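Local coordinates for protein major extracellular endoglucanase (Xanthomonas campestris pv. campestris, PDB 4TUF) that hydrolyses internal beta-1,4-glucosidic linkages in cellulose, lichenin and cereal beta-D-glucans as a family 5 endoglucanase, of which this chain is the catalytic domain, at residues A273-E278 with I306-Y311; A194-T199 with A234-G239; K20-F25 with N55-P60; W293-V298 with M337-T342; N215-A220 with W261-G266. One frame throughout, in Å; residues are numbered along the deposited sequence.

Contact 1 (A273-E278 with I306-Y311)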
# COMPACT_ATOMS: atom_id res chain seq x y z
N ALA A 273 -14.11 5.06 5.01
CA ALA A 273 -13.67 4.23 3.89
C ALA A 273 -12.37 3.56 4.31
O ALA A 273 -11.44 4.23 4.73
CB ALA A 273 -13.46 5.06 2.63
N LEU A 274 -12.33 2.23 4.21
CA LEU A 274 -11.18 1.48 4.68
C LEU A 274 -10.87 0.27 3.81
O LEU A 274 -11.76 -0.42 3.32
CB LEU A 274 -11.40 1.04 6.13
CG LEU A 274 -10.23 0.46 6.93
CD1 LEU A 274 -10.39 0.78 8.40
CD2 LEU A 274 -10.12 -1.05 6.73
N LEU A 275 -9.58 0.04 3.62
CA LEU A 275 -9.08 -1.15 2.96
C LEU A 275 -7.67 -1.43 3.49
O LEU A 275 -7.09 -0.58 4.17
CB LEU A 275 -9.08 -0.99 1.44
CG LEU A 275 -8.47 0.27 0.79
CD1 LEU A 275 -6.96 0.33 0.91
CD2 LEU A 275 -8.87 0.34 -0.68
N LEU A 276 -7.12 -2.59 3.18
CA LEU A 276 -5.74 -2.87 3.56
C LEU A 276 -4.74 -2.48 2.47
O LEU A 276 -4.84 -2.94 1.33
CB LEU A 276 -5.59 -4.35 3.91
CG LEU A 276 -6.45 -4.81 5.07
CD1 LEU A 276 -6.35 -6.32 5.24
CD2 LEU A 276 -6.04 -4.09 6.33
N GLY A 277 -3.78 -1.64 2.81
CA GLY A 277 -2.73 -1.26 1.88
C GLY A 277 -1.77 -2.41 1.60
O GLY A 277 -1.28 -2.56 0.49
N GLU A 278 -1.51 -3.21 2.63
CA GLU A 278 -0.69 -4.42 2.48
C GLU A 278 -1.21 -5.53 3.38
O GLU A 278 -1.42 -5.32 4.58
CB GLU A 278 0.78 -4.14 2.82
CG GLU A 278 1.51 -3.24 1.84
CD GLU A 278 2.95 -3.02 2.24
OE1 GLU A 278 3.45 -3.80 3.08
OE2 GLU A 278 3.59 -2.07 1.74
N ILE A 306 -15.95 -5.34 3.53
CA ILE A 306 -14.75 -5.00 2.79
C ILE A 306 -14.39 -6.07 1.76
O ILE A 306 -14.14 -7.21 2.13
CB ILE A 306 -13.55 -4.81 3.72
CG1 ILE A 306 -13.88 -3.80 4.82
CG2 ILE A 306 -12.31 -4.41 2.93
CD1 ILE A 306 -12.80 -3.68 5.89
N ASN A 307 -14.36 -5.70 0.49
CA ASN A 307 -13.98 -6.65 -0.56
C ASN A 307 -12.92 -6.07 -1.49
O ASN A 307 -12.94 -6.32 -2.70
CB ASN A 307 -15.21 -7.10 -1.35
CG ASN A 307 -15.97 -5.95 -2.00
OD1 ASN A 307 -15.47 -4.83 -2.10
ND2 ASN A 307 -17.19 -6.23 -2.45
N GLN A 308 -12.00 -5.30 -0.93
CA GLN A 308 -10.93 -4.69 -1.70
C GLN A 308 -9.71 -4.42 -0.84
O GLN A 308 -9.76 -4.49 0.38
CB GLN A 308 -11.41 -3.39 -2.34
CG GLN A 308 -12.00 -2.39 -1.37
CD GLN A 308 -12.47 -1.13 -2.07
OE1 GLN A 308 -12.07 -0.85 -3.20
NE2 GLN A 308 -13.31 -0.35 -1.39
N GLY A 309 -8.60 -4.10 -1.50
CA GLY A 309 -7.34 -3.90 -0.81
C GLY A 309 -6.20 -4.23 -1.75
O GLY A 309 -6.41 -4.51 -2.93
N PHE A 310 -4.98 -4.19 -1.22
CA PHE A 310 -3.79 -4.42 -2.03
C PHE A 310 -2.95 -5.54 -1.46
O PHE A 310 -2.29 -5.37 -0.43
CB PHE A 310 -2.97 -3.14 -2.15
CG PHE A 310 -3.67 -2.03 -2.88
CD1 PHE A 310 -4.49 -1.15 -2.20
CD2 PHE A 310 -3.51 -1.87 -4.25
CE1 PHE A 310 -5.14 -0.13 -2.88
CE2 PHE A 310 -4.15 -0.86 -4.93
CZ PHE A 310 -4.97 0.02 -4.24
N TYR A 311 -2.98 -6.70 -2.12
CA TYR A 311 -2.19 -7.85 -1.69
C TYR A 311 -0.68 -7.58 -1.74
O TYR A 311 -0.20 -6.83 -2.59
CB TYR A 311 -2.51 -9.07 -2.55
CG TYR A 311 -2.05 -10.36 -1.94
CD1 TYR A 311 -2.75 -10.94 -0.88
CD2 TYR A 311 -0.91 -11.01 -2.40
CE1 TYR A 311 -2.32 -12.12 -0.31
CE2 TYR A 311 -0.48 -12.19 -1.83
CZ TYR A 311 -1.19 -12.74 -0.78
OH TYR A 311 -0.78 -13.92 -0.21
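L276 and F310 join neighbouring parallel strands of the TIM barrel, 276-280 and 309-311. The evidence is a backbone hydrogen bond from F310 N to L276 O of 2.8 Å. The alpha carbons of L276 and G309 lie 4.8 Å apart, and at the backbone angles of G309 a CB would be jammed against the preceding carbonyl O, which calls for glycine. Two residues beyond L276, past the corner at G277, E278 CA lies 3.5 Å from F310 O, a C-H...O contact. Helix 288-303 connects the two strands, which makes this a beta-alpha-beta unit of the barrel. F310 has CG anti to its carbonyl carbon (chi1 -65°), and its ring turns an edge to L275, whose CD1 is 4.2 Å from F310 CE1. L275 CB also rests against Q308 O (3.7 Å), and Q308 OE1 is bonded to the backbone N of L19. Farther back, the side chains of L274 and I306 cross, L274 CD2 meeting I306 CD1 at 3.8 Å, before the strands pair. E278, the nucleophile by similarity, has its CB directed away from 306-311; OE2 forms a salt bridge with R58 NH1, and OE1 lies too close to Y238 OH for that bond to be judged.

Contact 2 (A194-T199 with A234-G239); sequences AVEGIT and APHVYG
E196 and A234 have the most surface buried here, with H236 third, and they join adjacent parallel strands of the TIM barrel, 192-195 and 231-238. One backbone hydrogen bond fixes the pairing: A234 N donates to V195 O at 2.9 Å. A234 O in turn lies against the aliphatic part of E196, its CG being 3.3 Å away. E196 CG stands anti to the carbonyl carbon (chi1 -55°), and the chain runs extended from there to a carboxylate whose OE1 lies over one face of the H236 ring. OE1 sits 3.0 Å above that ring plane, displaced toward the rim, and the carboxylate and ring planes are 23° apart. E196 OE1 is 3.1 Å from H236 NE2, but the poor angle rules out a hydrogen bond, so the two flat groups meet by face contact. Their polar partners lie elsewhere: E196 OE1 accepts from E157 N, OE2 forms a salt bridge with R58, and H236 ND1 bonds to the carboxylate of E157, the proton donor by similarity. E196 and H236 thus adjoin the catalytic pair inferred by similarity: the nearest side-chain atoms of E157 and E278 are each about 3 Å from H236. Behind them, A194 CB meets A234 CB at 4.2 Å.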
# COMPACT_ATOMS: atom_id res chain seq x y z
N ALA A 194 -4.45 8.42 1.10
CA ALA A 194 -4.43 7.21 1.92
C ALA A 194 -3.56 7.43 3.15
O ALA A 194 -2.42 7.87 3.04
CB ALA A 194 -3.95 6.02 1.12
N VAL A 195 -4.12 7.12 4.32
CA VAL A 195 -3.39 7.28 5.57
C VAL A 195 -3.29 5.95 6.30
O VAL A 195 -4.28 5.23 6.44
CB VAL A 195 -4.06 8.32 6.48
CG1 VAL A 195 -3.28 8.47 7.78
CG2 VAL A 195 -4.17 9.65 5.76
N GLU A 196 -2.09 5.63 6.76
CA GLU A 196 -1.87 4.39 7.48
C GLU A 196 -1.83 4.64 8.97
O GLU A 196 -1.72 5.78 9.43
CB GLU A 196 -0.58 3.72 7.02
CG GLU A 196 -0.50 3.48 5.51
CD GLU A 196 0.83 2.88 5.10
OE1 GLU A 196 1.38 2.08 5.89
OE2 GLU A 196 1.32 3.22 3.99
N GLY A 197 -1.90 3.55 9.73
CA GLY A 197 -1.82 3.65 11.17
C GLY A 197 -0.39 3.76 11.65
O GLY A 197 0.54 3.96 10.86
N ILE A 198 -0.23 3.65 12.96
CA ILE A 198 1.08 3.65 13.58
C ILE A 198 1.22 2.32 14.32
O ILE A 198 0.51 1.37 14.01
CB ILE A 198 1.25 4.84 14.53
CG1 ILE A 198 0.19 4.79 15.62
CG2 ILE A 198 1.13 6.14 13.74
CD1 ILE A 198 0.47 5.69 16.80
N THR A 199 2.13 2.25 15.29
CA THR A 199 2.18 1.07 16.14
C THR A 199 1.67 1.41 17.54
O THR A 199 0.52 1.82 17.69
CB THR A 199 3.59 0.45 16.19
OG1 THR A 199 4.57 1.48 16.41
CG2 THR A 199 3.89 -0.24 14.88
N ALA A 234 -5.83 3.11 5.24
CA ALA A 234 -5.16 1.98 4.60
C ALA A 234 -4.11 1.32 5.49
O ALA A 234 -2.93 1.32 5.16
CB ALA A 234 -4.53 2.44 3.29
N PRO A 235 -4.54 0.72 6.61
CA PRO A 235 -3.55 0.09 7.48
C PRO A 235 -2.97 -1.17 6.85
O PRO A 235 -3.47 -1.65 5.84
CB PRO A 235 -4.36 -0.25 8.73
CG PRO A 235 -5.73 -0.47 8.22
CD PRO A 235 -5.91 0.51 7.10
N HIS A 236 -1.91 -1.69 7.46
CA HIS A 236 -1.32 -2.95 7.04
C HIS A 236 -1.57 -4.01 8.10
O HIS A 236 -1.72 -3.70 9.28
CB HIS A 236 0.18 -2.79 6.78
CG HIS A 236 0.52 -1.82 5.70
ND1 HIS A 236 1.80 -1.67 5.21
CD2 HIS A 236 -0.25 -0.94 5.01
CE1 HIS A 236 1.80 -0.74 4.27
NE2 HIS A 236 0.57 -0.28 4.13
N VAL A 237 -1.58 -5.27 7.68
CA VAL A 237 -1.63 -6.37 8.62
C VAL A 237 -0.96 -7.59 8.00
O VAL A 237 -1.10 -7.84 6.81
CB VAL A 237 -3.08 -6.70 9.04
CG1 VAL A 237 -3.96 -6.86 7.81
CG2 VAL A 237 -3.14 -7.95 9.90
N TYR A 238 -0.19 -8.32 8.80
CA TYR A 238 0.48 -9.53 8.32
C TYR A 238 0.26 -10.70 9.28
O TYR A 238 -0.35 -10.55 10.34
CB TYR A 238 1.97 -9.28 8.15
CG TYR A 238 2.29 -8.03 7.38
CD1 TYR A 238 2.41 -8.05 5.99
CD2 TYR A 238 2.48 -6.81 8.03
CE1 TYR A 238 2.69 -6.91 5.28
CE2 TYR A 238 2.77 -5.66 7.32
CZ TYR A 238 2.87 -5.72 5.95
OH TYR A 238 3.16 -4.58 5.24
N GLY A 239 0.75 -11.88 8.88
CA GLY A 239 0.55 -13.09 9.65
C GLY A 239 1.83 -13.69 10.19
O GLY A 239 2.87 -13.02 10.25

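Contact 3 (K20-F25 with N55-P60); sequences KGVNVF and NAVRLP
K20 and N55 begin a ladder between strands 16-23 and 56-61, parallel neighbours of the TIM barrel linked by helix 42-51 as a beta-alpha-beta unit; the short axes of 20-23 and 56-60 are inclined at 26° and approach to 4.6 Å. At the N-terminal end N55 grips K20 twice. Its OD1 accepts from K20 N at 2.8 Å, while its own N donates to K20 O at 3.0 Å; A56 N adds a weak bond to the same oxygen. A chi1 of 79° sets N55 CG between the backbone N and the carbonyl carbon, from where OD1 reaches K20 N; ND2 donates to Q18 O. Further along the strands, the backbone alternates as parallel strands require: V22 N donates to A56 O, R58 N to V22 O, and V24 N to R58 O at 3.1 Å, the last nearly straight at 174°. The side chains of N23 and R58 run alongside each other in the same direction. R58 NH1 donates to N23 OD1 at 2.9 Å, and that oxygen lies in the guanidinium plane. N23 ND2 serves G277 O and Y311 O. R58 also pairs with D153, E196 and E278, consistent with N23 positioning an arginine that contacts the nucleophile inferred by similarity. V57, on the face opposite R58, meets V24 CG2 with its CG2 at 3.8 Å. Beyond the last direct backbone bond, a water donates to both V24 O, at 2.9 Å, and P60 O, at 2.7 Å.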
# COMPACT_ATOMS: atom_id res chain seq x y z
N LYS A 20 -9.45 -4.27 -6.76
CA LYS A 20 -8.89 -5.60 -6.72
C LYS A 20 -7.38 -5.47 -6.92
O LYS A 20 -6.87 -5.63 -8.02
CB LYS A 20 -9.51 -6.48 -7.80
CG LYS A 20 -11.02 -6.32 -7.93
CD LYS A 20 -11.56 -7.12 -9.10
CE LYS A 20 -12.98 -6.72 -9.44
NZ LYS A 20 -13.55 -7.53 -10.57
N GLY A 21 -6.68 -5.15 -5.84
CA GLY A 21 -5.32 -4.65 -5.96
C GLY A 21 -4.18 -5.57 -5.55
O GLY A 21 -4.38 -6.62 -4.92
N VAL A 22 -2.98 -5.15 -5.92
CA VAL A 22 -1.76 -5.84 -5.55
C VAL A 22 -0.62 -4.82 -5.53
O VAL A 22 -0.65 -3.83 -6.25
CB VAL A 22 -1.45 -7.01 -6.52
CG1 VAL A 22 -1.12 -6.48 -7.91
CG2 VAL A 22 -0.32 -7.88 -5.99
N ASN A 23 0.37 -5.05 -4.66
CA ASN A 23 1.57 -4.22 -4.61
C ASN A 23 2.62 -4.64 -5.64
O ASN A 23 2.92 -5.83 -5.78
CB ASN A 23 2.19 -4.28 -3.22
CG ASN A 23 1.41 -3.50 -2.19
OD1 ASN A 23 1.71 -2.33 -1.91
ND2 ASN A 23 0.38 -4.13 -1.61
N VAL A 24 3.19 -3.66 -6.34
CA VAL A 24 4.24 -3.91 -7.32
C VAL A 24 5.49 -3.12 -6.95
O VAL A 24 5.56 -1.92 -7.21
CB VAL A 24 3.80 -3.51 -8.74
CG1 VAL A 24 4.90 -3.84 -9.74
CG2 VAL A 24 2.50 -4.20 -9.12
N PHE A 25 6.48 -3.78 -6.34
CA PHE A 25 7.68 -3.14 -5.80
C PHE A 25 8.81 -2.99 -6.82
O PHE A 25 8.80 -3.65 -7.86
CB PHE A 25 8.21 -3.94 -4.61
CG PHE A 25 7.36 -3.83 -3.38
CD1 PHE A 25 6.21 -4.58 -3.25
CD2 PHE A 25 7.71 -2.97 -2.35
CE1 PHE A 25 5.43 -4.47 -2.13
CE2 PHE A 25 6.93 -2.87 -1.22
CZ PHE A 25 5.79 -3.62 -1.11
N ASN A 55 -7.34 -5.14 -10.96
CA ASN A 55 -7.64 -3.91 -11.68
C ASN A 55 -7.01 -2.71 -10.98
O ASN A 55 -7.30 -1.56 -11.33
CB ASN A 55 -9.14 -3.71 -11.81
CG ASN A 55 -9.78 -3.19 -10.54
OD1 ASN A 55 -9.28 -3.41 -9.43
ND2 ASN A 55 -10.90 -2.49 -10.68
N ALA A 56 -6.17 -2.97 -9.99
CA ALA A 56 -5.58 -1.90 -9.20
C ALA A 56 -4.18 -2.26 -8.75
O ALA A 56 -3.88 -3.43 -8.49
CB ALA A 56 -6.46 -1.59 -8.00
N VAL A 57 -3.33 -1.25 -8.64
CA VAL A 57 -1.92 -1.46 -8.32
C VAL A 57 -1.43 -0.39 -7.34
O VAL A 57 -1.73 0.79 -7.49
CB VAL A 57 -1.06 -1.45 -9.61
CG1 VAL A 57 0.30 -0.83 -9.37
CG2 VAL A 57 -0.92 -2.86 -10.17
N ARG A 58 -0.69 -0.83 -6.32
CA ARG A 58 -0.04 0.09 -5.40
C ARG A 58 1.45 0.16 -5.75
O ARG A 58 2.15 -0.85 -5.70
CB ARG A 58 -0.24 -0.36 -3.96
CG ARG A 58 0.25 0.61 -2.88
CD ARG A 58 -0.18 0.10 -1.51
NE ARG A 58 0.25 0.94 -0.40
CZ ARG A 58 1.33 0.72 0.34
NH1 ARG A 58 2.12 -0.32 0.07
NH2 ARG A 58 1.63 1.53 1.35
N LEU A 59 1.92 1.35 -6.12
CA LEU A 59 3.30 1.54 -6.58
C LEU A 59 4.21 2.24 -5.57
O LEU A 59 4.19 3.47 -5.45
CB LEU A 59 3.32 2.36 -7.88
CG LEU A 59 3.35 1.63 -9.21
CD1 LEU A 59 3.61 2.63 -10.32
CD2 LEU A 59 4.41 0.54 -9.20
N PRO A 60 5.00 1.46 -4.82
CA PRO A 60 6.03 2.10 -3.99
C PRO A 60 7.05 2.87 -4.83
O PRO A 60 7.40 2.44 -5.92
CB PRO A 60 6.69 0.91 -3.28
CG PRO A 60 5.64 -0.16 -3.27
CD PRO A 60 4.88 0.02 -4.56
O HOH W 1 7.56 0.12 -7.22

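Contact 4 (W293-V298 with M337-T342); sequences WQDALV and MTLLRT
Segments 293-298 and 337-342 run almost parallel, their short helix axes 15° apart and 10.3 Å from each other at closest, with D295 and L339 as the nearest alpha carbons at 7.2 Å. L339 carries most of the contact. Its CG is anti to the backbone N (chi1 179°), and its two methyl groups reach different partners: CD1 meets V298 CG2 at 3.6 Å and also nears D295 OD1, while CD2 rests on Q294 CB at 3.7 Å and lies near Q294 OE1. One turn later T342 CG2 reaches V298 CG1 at 3.9 Å, the two side chains crossing at about a right angle. These are helices of the outer layer of the TIM barrel, 288-303 and 334-344, packed as neighbours around the strands; the former is the crossover between strands 276-280 and 309-311. No hydrogen bond joins the two segments, and the polar ends near L339 are engaged elsewhere: Q294 with D290 and Y311, D295 with Y283 and K291. T342 OG1 turns back into its own helix and donates to T338 O at 3.0 Å. T342 N donates to that same oxygen, and the two donors approach from opposite faces of the carbonyl plane.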
# COMPACT_ATOMS: atom_id res chain seq x y z
N TRP A 293 -4.44 -18.29 8.66
CA TRP A 293 -4.50 -16.86 8.96
C TRP A 293 -5.07 -16.04 7.81
O TRP A 293 -5.94 -15.19 8.03
CB TRP A 293 -3.11 -16.33 9.33
CG TRP A 293 -3.11 -14.85 9.53
CD1 TRP A 293 -3.43 -14.18 10.67
CD2 TRP A 293 -2.80 -13.85 8.55
NE1 TRP A 293 -3.33 -12.83 10.47
CE2 TRP A 293 -2.95 -12.60 9.17
CE3 TRP A 293 -2.40 -13.90 7.21
CZ2 TRP A 293 -2.72 -11.40 8.50
CZ3 TRP A 293 -2.18 -12.71 6.55
CH2 TRP A 293 -2.33 -11.48 7.19
N GLN A 294 -4.59 -16.27 6.59
CA GLN A 294 -5.07 -15.54 5.42
C GLN A 294 -6.54 -15.84 5.16
O GLN A 294 -7.31 -14.94 4.84
CB GLN A 294 -4.24 -15.87 4.18
CG GLN A 294 -2.81 -15.35 4.24
CD GLN A 294 -2.17 -15.18 2.88
OE1 GLN A 294 -2.83 -14.77 1.92
NE2 GLN A 294 -0.88 -15.47 2.79
N ASP A 295 -6.92 -17.11 5.31
CA ASP A 295 -8.31 -17.51 5.14
C ASP A 295 -9.22 -16.75 6.11
O ASP A 295 -10.25 -16.22 5.70
CB ASP A 295 -8.47 -19.01 5.35
CG ASP A 295 -7.96 -19.82 4.18
OD1 ASP A 295 -7.92 -19.30 3.05
OD2 ASP A 295 -7.60 -21.00 4.39
N ALA A 296 -8.82 -16.69 7.38
CA ALA A 296 -9.61 -16.03 8.41
C ALA A 296 -9.73 -14.53 8.19
O ALA A 296 -10.78 -13.94 8.44
CB ALA A 296 -9.02 -16.32 9.78
N LEU A 297 -8.64 -13.91 7.72
CA LEU A 297 -8.64 -12.47 7.45
C LEU A 297 -9.64 -12.13 6.36
O LEU A 297 -10.39 -11.16 6.48
CB LEU A 297 -7.24 -12.00 7.05
CG LEU A 297 -7.16 -10.52 6.64
CD1 LEU A 297 -7.58 -9.62 7.79
CD2 LEU A 297 -5.75 -10.14 6.17
N VAL A 298 -9.66 -12.94 5.30
CA VAL A 298 -10.60 -12.74 4.20
C VAL A 298 -12.04 -12.90 4.70
O VAL A 298 -12.90 -12.07 4.40
CB VAL A 298 -10.33 -13.73 3.05
CG1 VAL A 298 -11.47 -13.72 2.05
CG2 VAL A 298 -9.01 -13.38 2.37
N MET A 337 -4.48 -16.78 -5.68
CA MET A 337 -5.46 -16.12 -6.54
C MET A 337 -6.89 -16.52 -6.19
O MET A 337 -7.81 -15.71 -6.28
CB MET A 337 -5.17 -16.42 -8.02
CG MET A 337 -4.01 -15.62 -8.59
SD MET A 337 -4.00 -13.88 -8.07
CE MET A 337 -5.50 -13.27 -8.84
N THR A 338 -7.09 -17.77 -5.79
CA THR A 338 -8.42 -18.24 -5.43
C THR A 338 -8.87 -17.57 -4.13
O THR A 338 -10.06 -17.29 -3.95
CB THR A 338 -8.45 -19.77 -5.29
OG1 THR A 338 -8.10 -20.37 -6.54
CG2 THR A 338 -9.83 -20.26 -4.88
N LEU A 339 -7.92 -17.30 -3.25
CA LEU A 339 -8.20 -16.58 -2.01
C LEU A 339 -8.63 -15.14 -2.27
O LEU A 339 -9.57 -14.63 -1.66
CB LEU A 339 -6.98 -16.59 -1.09
CG LEU A 339 -7.11 -15.85 0.24
CD1 LEU A 339 -7.93 -16.67 1.23
CD2 LEU A 339 -5.74 -15.52 0.80
N LEU A 340 -7.92 -14.47 -3.18
CA LEU A 340 -8.21 -13.09 -3.50
C LEU A 340 -9.57 -12.95 -4.20
O LEU A 340 -10.32 -12.02 -3.92
CB LEU A 340 -7.10 -12.49 -4.37
CG LEU A 340 -5.78 -12.22 -3.64
CD1 LEU A 340 -4.68 -11.91 -4.63
CD2 LEU A 340 -5.95 -11.08 -2.67
N ARG A 341 -9.88 -13.87 -5.11
CA ARG A 341 -11.15 -13.80 -5.82
C ARG A 341 -12.31 -14.02 -4.85
O ARG A 341 -13.39 -13.46 -5.02
CB ARG A 341 -11.20 -14.81 -6.96
CG ARG A 341 -10.17 -14.52 -8.04
CD ARG A 341 -10.37 -15.35 -9.29
NE ARG A 341 -9.31 -15.11 -10.26
CZ ARG A 341 -8.32 -15.95 -10.52
NH1 ARG A 341 -8.24 -17.11 -9.88
NH2 ARG A 341 -7.40 -15.63 -11.42
N THR A 342 -12.06 -14.82 -3.82
CA THR A 342 -13.02 -15.01 -2.75
C THR A 342 -13.29 -13.69 -2.05
O THR A 342 -14.44 -13.31 -1.84
CB THR A 342 -12.53 -16.06 -1.74
OG1 THR A 342 -12.60 -17.36 -2.33
CG2 THR A 342 -13.40 -16.04 -0.48

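Contact 5 (N215-A220 with W261-G266); sequences NLQPLA and WERHFG
Q217 NE2 comes to the edge of the H264 imidazole, 3.8 Å from H264 CD2 and near the ring plane, with the Q217 amide turned 47° from the ring. The second ring, that of F265, has one face over a carbonyl of its own helix: W261 O stands 3.6 Å above the plane, over the ring centre. F265 CB, not the ring, touches 215-220, meeting L216 CD1 at 4.0 Å. The Q217 amide also runs obliquely across R263, OE1 lying 3.4 Å from R263 CG. That amide is anchored at both ends, since Q217 OE1 accepts from T206 N and NE2 donates to N215 OD1 at 2.6 Å. Q217 N donates to N215 OD1 as well, from the opposite face of its plane, which closes an Asx turn at 3.1 Å. The hydrogen bond that joins the two segments is from L216 N to H264 O at 2.8 Å, with the donor in the carbonyl plane. H264 O lies in the final turn of helix 257-266, which widens to a pi-type turn: F265 N and G266 N both donate to W261 O, from opposite faces. The contact thus ties an Asx turn, in the long loop between strands 192-195 and 231-238, to the C-terminal end of an outer helix of the TIM barrel.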
# COMPACT_ATOMS: atom_id res chain seq x y z
N ASN A 215 -1.93 0.18 13.39
CA ASN A 215 -2.79 0.63 14.48
C ASN A 215 -3.52 1.92 14.16
O ASN A 215 -2.89 2.95 13.93
CB ASN A 215 -1.99 0.80 15.77
CG ASN A 215 -2.87 1.04 16.99
OD1 ASN A 215 -4.08 0.79 16.96
ND2 ASN A 215 -2.27 1.53 18.06
N LEU A 216 -4.85 1.88 14.18
CA LEU A 216 -5.65 3.06 13.92
C LEU A 216 -6.42 3.54 15.15
O LEU A 216 -7.19 4.51 15.07
CB LEU A 216 -6.62 2.79 12.78
CG LEU A 216 -6.04 2.84 11.37
CD1 LEU A 216 -7.10 2.41 10.38
CD2 LEU A 216 -5.56 4.25 11.06
N GLN A 217 -6.21 2.87 16.28
CA GLN A 217 -6.95 3.17 17.51
C GLN A 217 -6.99 4.66 17.91
O GLN A 217 -8.06 5.15 18.29
CB GLN A 217 -6.38 2.36 18.68
CG GLN A 217 -6.79 0.91 18.72
CD GLN A 217 -5.96 0.11 19.70
OE1 GLN A 217 -6.38 -0.17 20.82
NE2 GLN A 217 -4.74 -0.25 19.29
N PRO A 218 -5.85 5.39 17.83
CA PRO A 218 -5.91 6.78 18.29
C PRO A 218 -6.81 7.71 17.46
O PRO A 218 -7.08 8.83 17.89
CB PRO A 218 -4.45 7.24 18.19
CG PRO A 218 -3.65 5.99 18.29
CD PRO A 218 -4.47 4.97 17.55
N LEU A 219 -7.28 7.24 16.31
CA LEU A 219 -8.21 8.01 15.48
C LEU A 219 -9.54 8.24 16.20
O LEU A 219 -10.29 9.16 15.88
CB LEU A 219 -8.44 7.29 14.15
CG LEU A 219 -9.42 7.91 13.15
CD1 LEU A 219 -8.98 9.33 12.79
CD2 LEU A 219 -9.51 7.05 11.91
N ALA A 220 -9.83 7.41 17.19
CA ALA A 220 -11.07 7.55 17.94
C ALA A 220 -11.02 8.77 18.87
O ALA A 220 -12.06 9.35 19.19
CB ALA A 220 -11.35 6.29 18.74
N TRP A 261 -8.16 -7.74 14.99
CA TRP A 261 -8.30 -6.96 13.77
C TRP A 261 -9.31 -5.84 13.98
O TRP A 261 -9.12 -4.72 13.51
CB TRP A 261 -8.73 -7.84 12.60
CG TRP A 261 -7.71 -8.87 12.22
CD1 TRP A 261 -6.35 -8.75 12.29
CD2 TRP A 261 -7.97 -10.19 11.74
NE1 TRP A 261 -5.75 -9.91 11.86
CE2 TRP A 261 -6.73 -10.81 11.52
CE3 TRP A 261 -9.14 -10.91 11.46
CZ2 TRP A 261 -6.61 -12.12 11.05
CZ3 TRP A 261 -9.02 -12.21 10.99
CH2 TRP A 261 -7.77 -12.79 10.79
N GLU A 262 -10.39 -6.15 14.69
CA GLU A 262 -11.40 -5.15 15.00
C GLU A 262 -10.79 -3.99 15.78
O GLU A 262 -10.98 -2.83 15.42
CB GLU A 262 -12.56 -5.78 15.79
CG GLU A 262 -13.69 -4.82 16.12
CD GLU A 262 -14.60 -4.54 14.94
OE1 GLU A 262 -14.35 -5.08 13.84
OE2 GLU A 262 -15.58 -3.79 15.12
N ARG A 263 -10.05 -4.32 16.83
CA ARG A 263 -9.38 -3.32 17.65
C ARG A 263 -8.43 -2.42 16.87
O ARG A 263 -8.48 -1.19 17.00
CB ARG A 263 -8.60 -4.00 18.77
CG ARG A 263 -7.84 -3.02 19.64
CD ARG A 263 -7.64 -3.56 21.04
NE ARG A 263 -6.67 -4.65 21.08
CZ ARG A 263 -6.83 -5.76 21.79
NH1 ARG A 263 -7.93 -5.93 22.51
NH2 ARG A 263 -5.89 -6.69 21.78
N HIS A 264 -7.50 -3.03 16.13
CA HIS A 264 -6.50 -2.30 15.35
C HIS A 264 -7.00 -1.48 14.16
O HIS A 264 -6.57 -0.35 13.98
CB HIS A 264 -5.41 -3.26 14.89
CG HIS A 264 -4.58 -3.81 16.01
ND1 HIS A 264 -3.78 -4.92 15.86
CD2 HIS A 264 -4.42 -3.40 17.28
CE1 HIS A 264 -3.17 -5.17 17.00
NE2 HIS A 264 -3.54 -4.26 17.88
N PHE A 265 -7.90 -2.02 13.36
CA PHE A 265 -8.46 -1.24 12.26
C PHE A 265 -9.94 -1.37 12.01
O PHE A 265 -10.55 -0.49 11.50
CB PHE A 265 -7.70 -1.51 10.96
CG PHE A 265 -7.67 -2.93 10.55
CD1 PHE A 265 -6.71 -3.75 11.00
CD2 PHE A 265 -8.62 -3.43 9.71
CE1 PHE A 265 -6.68 -5.05 10.63
CE2 PHE A 265 -8.61 -4.73 9.34
CZ PHE A 265 -7.64 -5.54 9.80
N GLY A 266 -10.48 -2.52 12.33
CA GLY A 266 -11.79 -2.94 11.88
C GLY A 266 -12.93 -2.11 12.37
O GLY A 266 -13.89 -1.88 11.69

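Overall arrangement
Contacts 1, 2 and 3 lie near the centre of the chain, where parallel barrel strands pair through backbone bonds; the centres of contacts 4 and 5 lie about 18 and 17 Å from the chain centre, where helices and a loop cover the barrel. Strand 276-280 of contact 1 neighbours strand 231-238 of contact 2, and strand 309-311 neighbours 16-23 of contact 3. Charged side chains of the inner three converge: R58 of contact 3 forms salt bridges with E278 of contact 1 and E196 of contact 2. Contact 4 has no hydrogen bond across it, methyl groups meeting each other and side-chain oxygens, whereas contact 5 combines one backbone bond with amide and apolar contacts. W261 packs on W293, linking the outer pair.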